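Local coordinates for protein putative NAD(P)H-flavin oxidoreductase (Streptococcus pyogenes serotype M1, PDB 2HAY) that binds flavin mononucleotide and probably works as an NAD(P)H-dependent oxidoreductase of the nitroreductase family, at residues T20-I30 against L198-D206; P46-W54 against A100-R108. All blocks are in the same frame, centred on the assembly; numbering follows the deposited sequence. Where two conformers were deposited one is given.

Contacts 1 and 2 lie on opposite sides of the chain's centre, their own centres about 34 Å apart and their nearest atoms about 12 Å apart. Along the chain the order is 20-30, 46-54, 100-108, 198-206, so contact 2 falls wholly within the span that contact 1 closes. The antiparallel sheet relates them: 46-54 runs into strand 54-59, one of the two outermost within this chain, while 198-206 leaves its inner strand 192-201. Helix 32-43 separates the loops 20-30 and 46-54. Each contact borders a different flavin mononucleotide, contact 1 at the phosphate and contact 2 beside the ring and ribityl chain, consistent with two sites built by both subunits of the dimer.

Contact 1. Residues T20-I30 against L198-D206. With FMN (flavin mononucleotide), chain I; SO4 (sulfate ion), chain H.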
loop_
_atom_site.group_PDB
_atom_site.type_symbol
_atom_site.label_atom_id
_atom_site.label_comp_id
_atom_site.label_asym_id
_atom_site.label_seq_id
_atom_site.Cartn_x
_atom_site.Cartn_y
_atom_site.Cartn_z
ATOM N N THR B 20 11.338 2.361 11.778
ATOM C CA THR B 20 12.491 2.126 10.926
ATOM C C THR B 20 12.451 0.647 10.570
ATOM O O THR B 20 11.759 -0.127 11.242
ATOM C CB THR B 20 13.777 2.536 11.641
ATOM O OG1 THR B 20 14.895 2.399 10.752
ATOM C CG2 THR B 20 14.007 1.714 12.901
ATOM N N ALA B 21 13.123 0.255 9.492
ATOM C CA ALA B 21 13.044 -1.137 9.052
ATOM C C ALA B 21 14.005 -1.949 9.914
ATOM O O ALA B 21 15.221 -1.813 9.812
ATOM C CB ALA B 21 13.328 -1.289 7.525
ATOM N N VAL B 22 13.445 -2.747 10.811
ATOM C CA VAL B 22 14.237 -3.401 11.847
ATOM C C VAL B 22 14.550 -4.851 11.434
ATOM O O VAL B 22 13.645 -5.634 11.152
ATOM C CB VAL B 22 13.536 -3.317 13.244
ATOM C CG1 VAL B 22 14.227 -4.200 14.256
ATOM C CG2 VAL B 22 13.477 -1.849 13.748
ATOM N N ARG B 23 15.831 -5.189 11.384
ATOM C CA ARG B 23 16.246 -6.542 10.984
ATOM C C ARG B 23 16.418 -7.503 12.146
ATOM O O ARG B 23 16.081 -8.687 12.025
ATOM C CB ARG B 23 17.526 -6.512 10.151
ATOM C CG ARG B 23 17.390 -5.717 8.838
ATOM C CD ARG B 23 18.657 -5.807 7.960
ATOM N NE ARG B 23 19.868 -6.065 8.754
ATOM C CZ ARG B 23 20.555 -7.211 8.743
ATOM N NH1 ARG B 23 21.634 -7.342 9.524
ATOM N NH2 ARG B 23 20.176 -8.221 7.950
ATOM N N VAL B 24 16.941 -7.006 13.263
ATOM C CA VAL B 24 17.217 -7.850 14.425
ATOM C C VAL B 24 16.381 -7.442 15.642
ATOM O O VAL B 24 16.423 -6.285 16.088
ATOM C CB VAL B 24 18.717 -7.864 14.785
ATOM C CG1 VAL B 24 18.988 -8.925 15.843
ATOM C CG2 VAL B 24 19.560 -8.128 13.541
ATOM N N TYR B 25 15.616 -8.410 16.150
ATOM C CA TYR B 25 14.698 -8.193 17.261
ATOM C C TYR B 25 15.202 -8.915 18.492
ATOM O O TYR B 25 15.937 -9.904 18.395
ATOM C CB TYR B 25 13.289 -8.700 16.925
ATOM C CG TYR B 25 12.716 -8.082 15.670
ATOM C CD1 TYR B 25 12.980 -8.632 14.416
ATOM C CD2 TYR B 25 11.947 -6.914 15.737
ATOM C CE1 TYR B 25 12.456 -8.045 13.247
ATOM C CE2 TYR B 25 11.427 -6.337 14.598
ATOM C CZ TYR B 25 11.698 -6.902 13.358
ATOM O OH TYR B 25 11.207 -6.315 12.238
ATOM N N LYS B 26 14.804 -8.411 19.653
ATOM C CA LYS B 26 15.023 -9.148 20.871
ATOM C C LYS B 26 13.933 -10.193 21.074
ATOM O O LYS B 26 13.030 -10.332 20.251
ATOM C CB LYS B 26 15.198 -8.229 22.078
ATOM C CG LYS B 26 14.155 -7.229 22.324
ATOM C CD LYS B 26 14.795 -6.132 23.132
ATOM C CE LYS B 26 13.789 -5.421 24.018
ATOM N NZ LYS B 26 14.454 -4.458 24.963
ATOM N N GLU B 27 14.057 -10.946 22.161
ATOM C CA GLU B 27 13.248 -12.128 22.389
ATOM C C GLU B 27 11.821 -11.827 22.857
ATOM O O GLU B 27 10.928 -12.658 22.708
ATOM C CB GLU B 27 13.969 -13.062 23.359
ATOM C CG GLU B 27 13.702 -14.520 23.075
ATOM C CD GLU B 27 14.694 -15.457 23.744
ATOM O OE1 GLU B 27 14.534 -16.677 23.564
ATOM O OE2 GLU B 27 15.625 -14.993 24.447
ATOM N N GLU B 28 11.699 -10.640 23.450
ATOM C CA GLU B 28 10.448 -10.039 23.905
ATOM C C GLU B 28 9.309 -10.112 22.870
ATOM O O GLU B 28 9.400 -9.603 21.740
ATOM C CB GLU B 28 10.685 -8.592 24.381
ATOM C CG GLU B 28 11.118 -8.453 25.872
ATOM C CD GLU B 28 12.616 -8.727 26.167
ATOM O OE1 GLU B 28 13.169 -8.055 27.075
ATOM O OE2 GLU B 28 13.243 -9.614 25.539
ATOM N N LYS B 29 8.220 -10.747 23.298
ATOM C CA LYS B 29 7.068 -11.012 22.445
ATOM C C LYS B 29 5.973 -9.955 22.534
ATOM O O LYS B 29 5.839 -9.263 23.548
ATOM C CB LYS B 29 6.470 -12.394 22.744
ATOM C CG LYS B 29 7.408 -13.556 22.463
ATOM C CD LYS B 29 7.888 -14.218 23.742
ATOM C CE LYS B 29 6.888 -15.273 24.227
ATOM N NZ LYS B 29 7.545 -16.350 24.994
ATOM N N ILE B 30 5.187 -9.850 21.463
ATOM C CA ILE B 30 4.079 -8.895 21.390
ATOM C C ILE B 30 2.887 -9.509 22.112
ATOM O O ILE B 30 2.660 -10.698 21.999
ATOM C CB ILE B 30 3.730 -8.609 19.901
ATOM C CG1 ILE B 30 4.855 -7.821 19.232
ATOM C CG2 ILE B 30 2.352 -7.908 19.732
ATOM C CD1 ILE B 30 4.911 -8.063 17.743
ATOM N N LEU B 198 5.732 -9.375 6.691
ATOM C CA LEU B 198 5.980 -8.316 7.656
ATOM C C LEU B 198 6.485 -8.963 8.948
ATOM O O LEU B 198 5.784 -9.767 9.540
ATOM C CB LEU B 198 4.673 -7.548 7.934
ATOM C CG LEU B 198 4.726 -6.402 8.943
ATOM C CD1 LEU B 198 5.624 -5.258 8.426
ATOM C CD2 LEU B 198 3.312 -5.917 9.173
ATOM N N SER B 199 7.695 -8.636 9.384
ATOM C CA SER B 199 8.122 -9.047 10.729
ATOM C C SER B 199 7.737 -7.989 11.753
ATOM O O SER B 199 7.728 -6.810 11.450
ATOM C CB SER B 199 9.628 -9.307 10.788
ATOM O OG SER B 199 10.337 -8.190 10.301
ATOM N N LEU B 200 7.405 -8.430 12.960
ATOM C CA LEU B 200 7.063 -7.524 14.040
ATOM C C LEU B 200 7.786 -7.959 15.335
ATOM O O LEU B 200 8.073 -9.147 15.528
ATOM C CB LEU B 200 5.545 -7.460 14.240
ATOM C CG LEU B 200 4.698 -7.272 12.984
ATOM C CD1 LEU B 200 4.166 -8.648 12.510
ATOM C CD2 LEU B 200 3.550 -6.349 13.247
ATOM N N GLY B 201 8.091 -6.985 16.191
ATOM C CA GLY B 201 8.799 -7.258 17.456
ATOM C C GLY B 201 9.353 -5.989 18.054
ATOM O O GLY B 201 8.877 -4.915 17.770
ATOM N N TYR B 202 10.364 -6.114 18.894
ATOM C CA TYR B 202 11.006 -4.970 19.508
ATOM C C TYR B 202 12.461 -4.990 19.119
ATOM O O TYR B 202 13.127 -6.023 19.232
ATOM C CB TYR B 202 10.820 -4.994 21.029
ATOM C CG TYR B 202 9.363 -5.022 21.379
ATOM C CD1 TYR B 202 8.710 -6.228 21.696
ATOM C CD2 TYR B 202 8.606 -3.844 21.330
ATOM C CE1 TYR B 202 7.332 -6.234 21.990
ATOM C CE2 TYR B 202 7.255 -3.837 21.622
ATOM C CZ TYR B 202 6.616 -5.022 21.946
ATOM O OH TYR B 202 5.259 -4.949 22.217
ATOM N N ARG B 203 12.947 -3.840 18.649
ATOM C CA ARG B 203 14.311 -3.756 18.181
ATOM C C ARG B 203 15.268 -4.178 19.302
ATOM O O ARG B 203 15.060 -3.841 20.470
ATOM C CB ARG B 203 14.627 -2.344 17.698
ATOM C CG ARG B 203 14.740 -1.312 18.830
ATOM C CD ARG B 203 14.921 0.078 18.283
ATOM N NE ARG B 203 13.776 0.465 17.467
ATOM C CZ ARG B 203 13.644 1.632 16.847
ATOM N NH1 ARG B 203 14.597 2.541 16.944
ATOM N NH2 ARG B 203 12.551 1.889 16.132
ATOM N N LEU B 204 16.298 -4.928 18.929
ATOM C CA LEU B 204 17.409 -5.222 19.821
ATOM C C LEU B 204 18.061 -3.911 20.267
ATOM O O LEU B 204 18.284 -3.706 21.457
ATOM C CB LEU B 204 18.414 -6.127 19.103
ATOM C CG LEU B 204 19.530 -6.810 19.889
ATOM C CD1 LEU B 204 18.978 -7.677 21.023
ATOM C CD2 LEU B 204 20.391 -7.631 18.929
ATOM N N ARG B 205 18.351 -3.033 19.304
ATOM C CA ARG B 205 18.844 -1.672 19.572
ATOM C C ARG B 205 18.512 -0.706 18.416
ATOM O O ARG B 205 18.123 -1.148 17.329
ATOM C CB ARG B 205 20.357 -1.687 19.861
ATOM C CG ARG B 205 21.293 -1.576 18.643
ATOM C CD ARG B 205 21.426 -2.872 17.871
ATOM N NE ARG B 205 22.707 -2.951 17.161
ATOM C CZ ARG B 205 22.951 -2.414 15.961
ATOM N NH1 ARG B 205 22.006 -1.732 15.309
ATOM N NH2 ARG B 205 24.152 -2.562 15.410
ATOM N N ASP B 206 18.665 0.602 18.649
ATOM C CA ASP B 206 18.465 1.603 17.589
ATOM C C ASP B 206 19.604 1.472 16.557
ATOM O O ASP B 206 20.688 0.999 16.896
ATOM C CB ASP B 206 18.443 3.029 18.172
ATOM C CG ASP B 206 17.422 3.213 19.316
ATOM O OD1 ASP B 206 16.213 2.964 19.140
ATOM O OD2 ASP B 206 17.834 3.647 20.411
HETATM N N1 FMN I . 14.431 -4.521 4.250
HETATM C C2 FMN I . 15.170 -5.715 4.265
HETATM O O2 FMN I . 16.214 -5.821 4.952
HETATM N N3 FMN I . 14.726 -6.809 3.511
HETATM C C4 FMN I . 13.586 -6.740 2.714
HETATM O O4 FMN I . 13.275 -7.640 1.923
HETATM C C4A FMN I . 12.850 -5.554 2.679
HETATM N N5 FMN I . 11.708 -5.504 1.880
HETATM C C5A FMN I . 10.937 -4.346 1.827
HETATM C C6 FMN I . 9.786 -4.328 1.037
HETATM C C7 FMN I . 9.006 -3.180 0.974
HETATM C C7M FMN I . 7.655 -3.275 0.318
HETATM C C8 FMN I . 9.376 -2.033 1.709
HETATM C C8M FMN I . 8.359 -0.970 1.981
HETATM C C9 FMN I . 10.536 -2.053 2.504
HETATM C C9A FMN I . 11.327 -3.220 2.573
HETATM N N10 FMN I . 12.489 -3.287 3.382
HETATM C C10 FMN I . 13.263 -4.447 3.447
HETATM C "C1'" FMN I . 12.913 -2.128 4.204
HETATM C "C2'" FMN I . 13.552 -1.043 3.324
HETATM O "O2'" FMN I . 14.929 -1.307 3.098
HETATM C "C3'" FMN I . 13.394 0.315 4.019
HETATM O "O3'" FMN I . 12.030 0.581 4.253
HETATM C "C4'" FMN I . 14.005 1.496 3.272
HETATM O "O4'" FMN I . 15.377 1.209 3.059
HETATM C "C5'" FMN I . 13.805 2.802 4.068
HETATM O "O5'" FMN I . 14.389 2.779 5.379
HETATM P P FMN I . 13.530 2.876 6.744
HETATM O O1P FMN I . 14.369 2.363 7.881
HETATM O O2P FMN I . 12.245 2.102 6.608
HETATM O O3P FMN I . 13.110 4.259 7.081
HETATM S S SO4 H . 21.890 -0.694 11.547
HETATM O O1 SO4 H . 21.224 -1.750 10.781
HETATM O O2 SO4 H . 23.314 -1.003 11.640
HETATM O O3 SO4 H . 21.726 0.601 10.882
HETATM O O4 SO4 H . 21.321 -0.631 12.892
HETATM O O HOH W 1 18.384 -4.055 16.041
HETATM O O HOH W 2 10.749 -8.922 19.762
#
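Tyr25 reaches across to Ser199 with its hydroxyl, Tyr25 OH to Ser199 OG 2.8 Å, a hydrogen bond in which either oxygen could be the donor. With chi1 at -56°, the Tyr25 ring leans back beside its own backbone N and runs along the end of strand 192-201. Tyr25 CD2 lies 3.6 Å from Gly201 C, the carbonyl O of Leu200 sits over one ring face, and Gly201 brings no side chain against the ring. Further along, the backbones pair at a single bridge, Tyr25 with Arg203. Lys26 N donates to Tyr202 O at 2.9 Å, and Leu204 N donates to Val24 O at 3.2 Å.

The Tyr202 ring turns its edge to the other segment, with Tyr202 CD1 3.4 Å from Glu28 O and the carbonyl oxygen of Lys29 also near the ring plane. A water accepts from Tyr202 N and donates to both Lys26 O and Glu28 O, linking the loop to the tyrosine backbone. Ile30 sends CD1 to Leu200 CB at 3.6 Å and lays CG1 obliquely by the Tyr202 ring. At the other end, Val24 and Leu204 lie side by side, pointing the same way, while Thr20 CG2 rests over a face of the Arg203 guanidinium, 3.5 Å from NH2. That guanidinium is gripped by two carboxylates: NH1 meets Asp206 OD1 on its anti lone pair, and NH2 pairs with Asp165.

Thr20 keeps OG1 opposite its backbone N (chi1 -175°), which turns the hydroxyl to the flavin phosphate; Ala21 N donates to the same oxygen, O1P. The start of 20-30 thus belongs to the phosphate end of the nitroreductase-family flavin site, and the rest of the loop packs on the end of a sheet strand.

Contact 2. Residues P46-W54 against A100-R108; sequences PSSIGLEGW and AIKNSLLRR. With FMN (flavin mononucleotide), chain F; SO4 (sulfate ion), chain G.
The loop 46-54 forms part of the flavin pocket at the dimer interface, and helix 99-106 with the residues just after it packs against that loop, away from the flavin ring. Pro46 lies by the ribityl chain of the flavin mononucleotide, and Ser48 CB comes up to the C6 and C7 end of the ring system.

Across the contact, Arg107 carries most of the polar load. Arg107 NH2 donates to Gly50 O at 3.0 Å, in the carbonyl plane but 22° out of the guanidinium plane, and more weakly to Leu51 O at 2.9 Å. The chain bends at chi3 (-66°), turning NE towards Glu52, and the carboxylate and guanidinium planes stand 89° apart. The resulting salt bridge, Glu52 OE1 to Arg107 NE at 3.2 Å, rests on weak bonds from both NE and NH2; the other carboxylate oxygen, OE2, takes Lys214 N of the second subunit.

Two waters fill out the polar seam, one donating to Ile49 O and Ser104 OG, the other to Gly50 O and Ser104 O. Ser104 OG in turn donates back to Ile101 O, and Ser104 CB packs 3.8 Å from Leu51 CA. Beside this, apolar side chains pack: Leu51 CD1 meets Ala100 CB at 4.1 Å and Ile101 CD1 at 3.9 Å, crossing Ile101 at a slant, while the Ile49 and Ile101 side chains cross at about a right angle, CD1 of Ile49 touching CG1 of Ile101. Arg108 NH2 makes a weak bond to a sulfate, probably from the crystallisation liquor.

Tyr123 of helix 116-130 packs on Ile49 and Ile101, helix 137-162 lies against Ser47 and Ser48, and beyond Gly53 the chain enters strand 54-59, an outermost strand of this chain's sheet.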
loop_
_atom_site.group_PDB
_atom_site.type_symbol
_atom_site.label_atom_id
_atom_site.label_comp_id
_atom_site.label_asym_id
_atom_site.label_seq_id
_atom_site.Cartn_x
_atom_site.Cartn_y
_atom_site.Cartn_z
ATOM N N PRO B 46 -9.226 -0.278 3.636
ATOM C CA PRO B 46 -9.987 -0.278 2.400
ATOM C C PRO B 46 -9.278 -1.041 1.286
ATOM O O PRO B 46 -8.043 -1.101 1.228
ATOM C CB PRO B 46 -10.111 1.214 2.079
ATOM C CG PRO B 46 -8.791 1.780 2.604
ATOM C CD PRO B 46 -8.588 1.034 3.894
ATOM N N SER B 47 -10.058 -1.627 0.394
ATOM C CA SER B 47 -9.491 -2.228 -0.785
ATOM C C SER B 47 -10.338 -1.754 -1.943
ATOM O O SER B 47 -11.528 -1.464 -1.778
ATOM C CB SER B 47 -9.489 -3.768 -0.683
ATOM O OG SER B 47 -10.791 -4.250 -0.375
ATOM N N SER B 48 -9.725 -1.657 -3.116
ATOM C CA SER B 48 -10.439 -1.251 -4.318
ATOM C C SER B 48 -11.696 -2.089 -4.538
ATOM O O SER B 48 -11.681 -3.329 -4.434
ATOM C CB SER B 48 -9.500 -1.346 -5.501
ATOM O OG SER B 48 -10.113 -0.888 -6.664
ATOM N N ILE B 49 -12.779 -1.384 -4.820
ATOM C CA ILE B 49 -14.118 -1.930 -4.961
ATOM C C ILE B 49 -14.589 -2.835 -3.804
ATOM O O ILE B 49 -15.505 -3.624 -3.974
ATOM C CB ILE B 49 -14.378 -2.578 -6.399
ATOM C CG1 ILE B 49 -13.647 -3.907 -6.595
ATOM C CG2 ILE B 49 -14.065 -1.594 -7.542
ATOM C CD1 ILE B 49 -14.107 -4.646 -7.850
ATOM N N GLY B 50 -13.975 -2.721 -2.633
ATOM C CA GLY B 50 -14.419 -3.512 -1.465
ATOM C C GLY B 50 -14.209 -5.022 -1.621
ATOM O O GLY B 50 -14.888 -5.821 -0.981
ATOM N N LEU B 51 -13.287 -5.407 -2.493
ATOM C CA LEU B 51 -13.071 -6.807 -2.826
ATOM C C LEU B 51 -12.502 -7.602 -1.641
ATOM O O LEU B 51 -12.888 -8.745 -1.436
ATOM C CB LEU B 51 -12.113 -6.939 -4.022
ATOM C CG LEU B 51 -11.911 -8.400 -4.487
ATOM C CD1 LEU B 51 -13.227 -9.009 -4.969
ATOM C CD2 LEU B 51 -10.887 -8.439 -5.589
ATOM N N GLU B 52 -11.563 -7.006 -0.898
ATOM C CA GLU B 52 -10.907 -7.706 0.218
ATOM C C GLU B 52 -10.346 -9.061 -0.248
ATOM O O GLU B 52 -10.493 -10.087 0.445
ATOM C CB GLU B 52 -11.875 -7.913 1.395
ATOM C CG GLU B 52 -12.560 -6.679 1.893
ATOM C CD GLU B 52 -13.687 -7.025 2.828
ATOM O OE1 GLU B 52 -14.878 -6.791 2.475
ATOM O OE2 GLU B 52 -13.388 -7.565 3.910
ATOM N N GLY B 53 -9.704 -9.053 -1.413
ATOM C CA GLY B 53 -9.077 -10.249 -1.964
ATOM C C GLY B 53 -7.726 -10.460 -1.328
ATOM O O GLY B 53 -6.674 -10.380 -1.980
ATOM N N TRP B 54 -7.735 -10.707 -0.025
ATOM C CA TRP B 54 -6.472 -10.764 0.720
ATOM C C TRP B 54 -6.666 -11.600 1.965
ATOM O O TRP B 54 -7.823 -11.808 2.415
ATOM C CB TRP B 54 -5.998 -9.346 1.103
ATOM C CG TRP B 54 -7.017 -8.472 1.874
ATOM C CD1 TRP B 54 -8.061 -8.913 2.674
ATOM C CD2 TRP B 54 -7.049 -7.039 1.937
ATOM N NE1 TRP B 54 -8.715 -7.845 3.223
ATOM C CE2 TRP B 54 -8.129 -6.683 2.788
ATOM C CE3 TRP B 54 -6.265 -6.018 1.363
ATOM C CZ2 TRP B 54 -8.458 -5.356 3.072
ATOM C CZ3 TRP B 54 -6.594 -4.687 1.645
ATOM C CH2 TRP B 54 -7.678 -4.369 2.507
ATOM N N ALA B 100 -15.413 -14.092 -6.699
ATOM C CA ALA B 100 -14.941 -13.085 -5.718
ATOM C C ALA B 100 -15.546 -11.678 -5.914
ATOM O O ALA B 100 -16.018 -11.065 -4.946
ATOM C CB ALA B 100 -13.400 -13.023 -5.652
ATOM N N ILE B 101 -15.535 -11.171 -7.151
ATOM C CA ILE B 101 -16.082 -9.827 -7.422
ATOM C C ILE B 101 -17.591 -9.797 -7.146
ATOM O O ILE B 101 -18.108 -8.836 -6.584
ATOM C CB ILE B 101 -15.723 -9.253 -8.841
ATOM C CG1 ILE B 101 -14.447 -8.392 -8.801
ATOM C CG2 ILE B 101 -16.761 -8.267 -9.302
ATOM C CD1 ILE B 101 -13.218 -9.160 -8.846
ATOM N N LYS B 102 -18.278 -10.868 -7.523
ATOM C CA LYS B 102 -19.719 -11.018 -7.273
ATOM C C LYS B 102 -20.043 -11.051 -5.772
ATOM O O LYS B 102 -21.003 -10.442 -5.314
ATOM C CB LYS B 102 -20.238 -12.284 -7.957
ATOM C CG LYS B 102 -21.752 -12.375 -8.005
ATOM C CD LYS B 102 -22.229 -13.690 -8.570
ATOM C CE LYS B 102 -23.732 -13.867 -8.286
ATOM N NZ LYS B 102 -24.318 -14.930 -9.163
ATOM N N ASN B 103 -19.220 -11.752 -5.005
ATOM C CA ASN B 103 -19.443 -11.853 -3.577
ATOM C C ASN B 103 -19.232 -10.531 -2.850
ATOM O O ASN B 103 -19.848 -10.282 -1.824
ATOM C CB ASN B 103 -18.567 -12.947 -2.982
ATOM C CG ASN B 103 -18.992 -14.334 -3.420
ATOM O OD1 ASN B 103 -20.165 -14.582 -3.708
ATOM N ND2 ASN B 103 -18.039 -15.256 -3.452
ATOM N N SER B 104 -18.381 -9.676 -3.411
ATOM C CA SER B 104 -18.040 -8.402 -2.791
ATOM C C SER B 104 -19.219 -7.422 -2.922
ATOM O O SER B 104 -19.388 -6.518 -2.106
ATOM C CB SER B 104 -16.734 -7.834 -3.380
ATOM O OG SER B 104 -16.884 -7.417 -4.730
ATOM N N LEU B 105 -20.032 -7.637 -3.949
ATOM C CA LEU B 105 -21.246 -6.885 -4.153
ATOM C C LEU B 105 -22.365 -7.437 -3.275
ATOM O O LEU B 105 -23.051 -6.679 -2.601
ATOM C CB LEU B 105 -21.624 -6.892 -5.645
ATOM C CG LEU B 105 -20.655 -6.112 -6.547
ATOM C CD1 LEU B 105 -20.823 -6.490 -8.010
ATOM C CD2 LEU B 105 -20.837 -4.604 -6.364
ATOM N N LEU B 106 -22.533 -8.758 -3.269
ATOM C CA LEU B 106 -23.518 -9.412 -2.412
ATOM C C LEU B 106 -23.343 -9.072 -0.931
ATOM O O LEU B 106 -24.327 -8.804 -0.251
ATOM C CB LEU B 106 -23.502 -10.922 -2.616
ATOM C CG LEU B 106 -23.793 -11.413 -4.046
ATOM C CD1 LEU B 106 -23.449 -12.896 -4.211
ATOM C CD2 LEU B 106 -25.251 -11.140 -4.466
ATOM N N ARG B 107 -22.095 -9.081 -0.460
ATOM C CA ARG B 107 -21.716 -8.693 0.900
ATOM C C ARG B 107 -22.304 -7.364 1.305
ATOM O O ARG B 107 -22.619 -7.153 2.469
ATOM C CB ARG B 107 -20.183 -8.553 1.030
ATOM C CG ARG B 107 -19.451 -9.816 1.378
ATOM C CD ARG B 107 -18.149 -9.551 2.156
ATOM N NE ARG B 107 -17.109 -8.841 1.406
ATOM C CZ ARG B 107 -16.411 -9.349 0.387
ATOM N NH1 ARG B 107 -16.670 -10.581 -0.069
ATOM N NH2 ARG B 107 -15.476 -8.608 -0.213
ATOM N N ARG B 108 -22.390 -6.465 0.334
ATOM C CA ARG B 108 -22.891 -5.113 0.516
ATOM C C ARG B 108 -24.386 -4.997 0.179
ATOM O O ARG B 108 -24.932 -3.899 0.111
ATOM C CB ARG B 108 -22.068 -4.153 -0.338
ATOM C CG ARG B 108 -20.606 -4.045 0.102
ATOM C CD ARG B 108 -19.750 -3.420 -0.976
ATOM N NE ARG B 108 -20.423 -2.273 -1.570
ATOM C CZ ARG B 108 -19.936 -1.527 -2.562
ATOM N NH1 ARG B 108 -20.657 -0.495 -3.018
ATOM N NH2 ARG B 108 -18.741 -1.805 -3.093
HETATM N N1 FMN F . -14.202 4.827 -3.713
HETATM C C2 FMN F . -14.730 5.589 -4.752
HETATM O O2 FMN F . -15.816 6.179 -4.635
HETATM N N3 FMN F . -14.058 5.697 -5.955
HETATM C C4 FMN F . -12.852 5.052 -6.189
HETATM O O4 FMN F . -12.575 4.721 -7.351
HETATM C C4A FMN F . -12.299 4.288 -5.144
HETATM N N5 FMN F . -11.079 3.620 -5.360
HETATM C C5A FMN F . -10.470 2.879 -4.344
HETATM C C6 FMN F . -9.237 2.277 -4.568
HETATM C C7 FMN F . -8.610 1.525 -3.577
HETATM C C7M FMN F . -7.098 1.439 -3.632
HETATM C C8 FMN F . -9.260 1.383 -2.334
HETATM C C8M FMN F . -8.416 1.144 -1.121
HETATM C C9 FMN F . -10.510 1.984 -2.113
HETATM C C9A FMN F . -11.121 2.752 -3.107
HETATM N N10 FMN F . -12.362 3.402 -2.887
HETATM C C10 FMN F . -12.967 4.178 -3.897
HETATM C "C1'" FMN F . -13.140 3.064 -1.647
HETATM C "C2'" FMN F . -13.676 1.621 -1.619
HETATM O "O2'" FMN F . -14.832 1.480 -2.432
HETATM C "C3'" FMN F . -13.984 1.290 -0.157
HETATM O "O3'" FMN F . -12.745 1.277 0.507
HETATM C "C4'" FMN F . -14.730 -0.023 0.133
HETATM O "O4'" FMN F . -16.068 0.022 -0.333
HETATM C "C5'" FMN F . -14.676 -0.330 1.642
HETATM O "O5'" FMN F . -15.474 0.561 2.424
HETATM P P FMN F . -14.913 1.685 3.456
HETATM O O1P FMN F . -15.798 2.896 3.346
HETATM O O2P FMN F . -13.486 2.083 3.202
HETATM O O3P FMN F . -15.000 1.168 4.845
HETATM S S SO4 G . -17.366 1.613 -6.042
HETATM O O1 SO4 G . -18.208 0.928 -7.076
HETATM O O2 SO4 G . -15.979 1.747 -6.670
HETATM O O3 SO4 G . -18.008 3.036 -5.709
HETATM O O4 SO4 G . -17.265 0.738 -4.704
HETATM O O HOH W 3 -17.596 -4.694 -4.875
HETATM O O HOH W 4 -17.417 -5.492 -0.270
#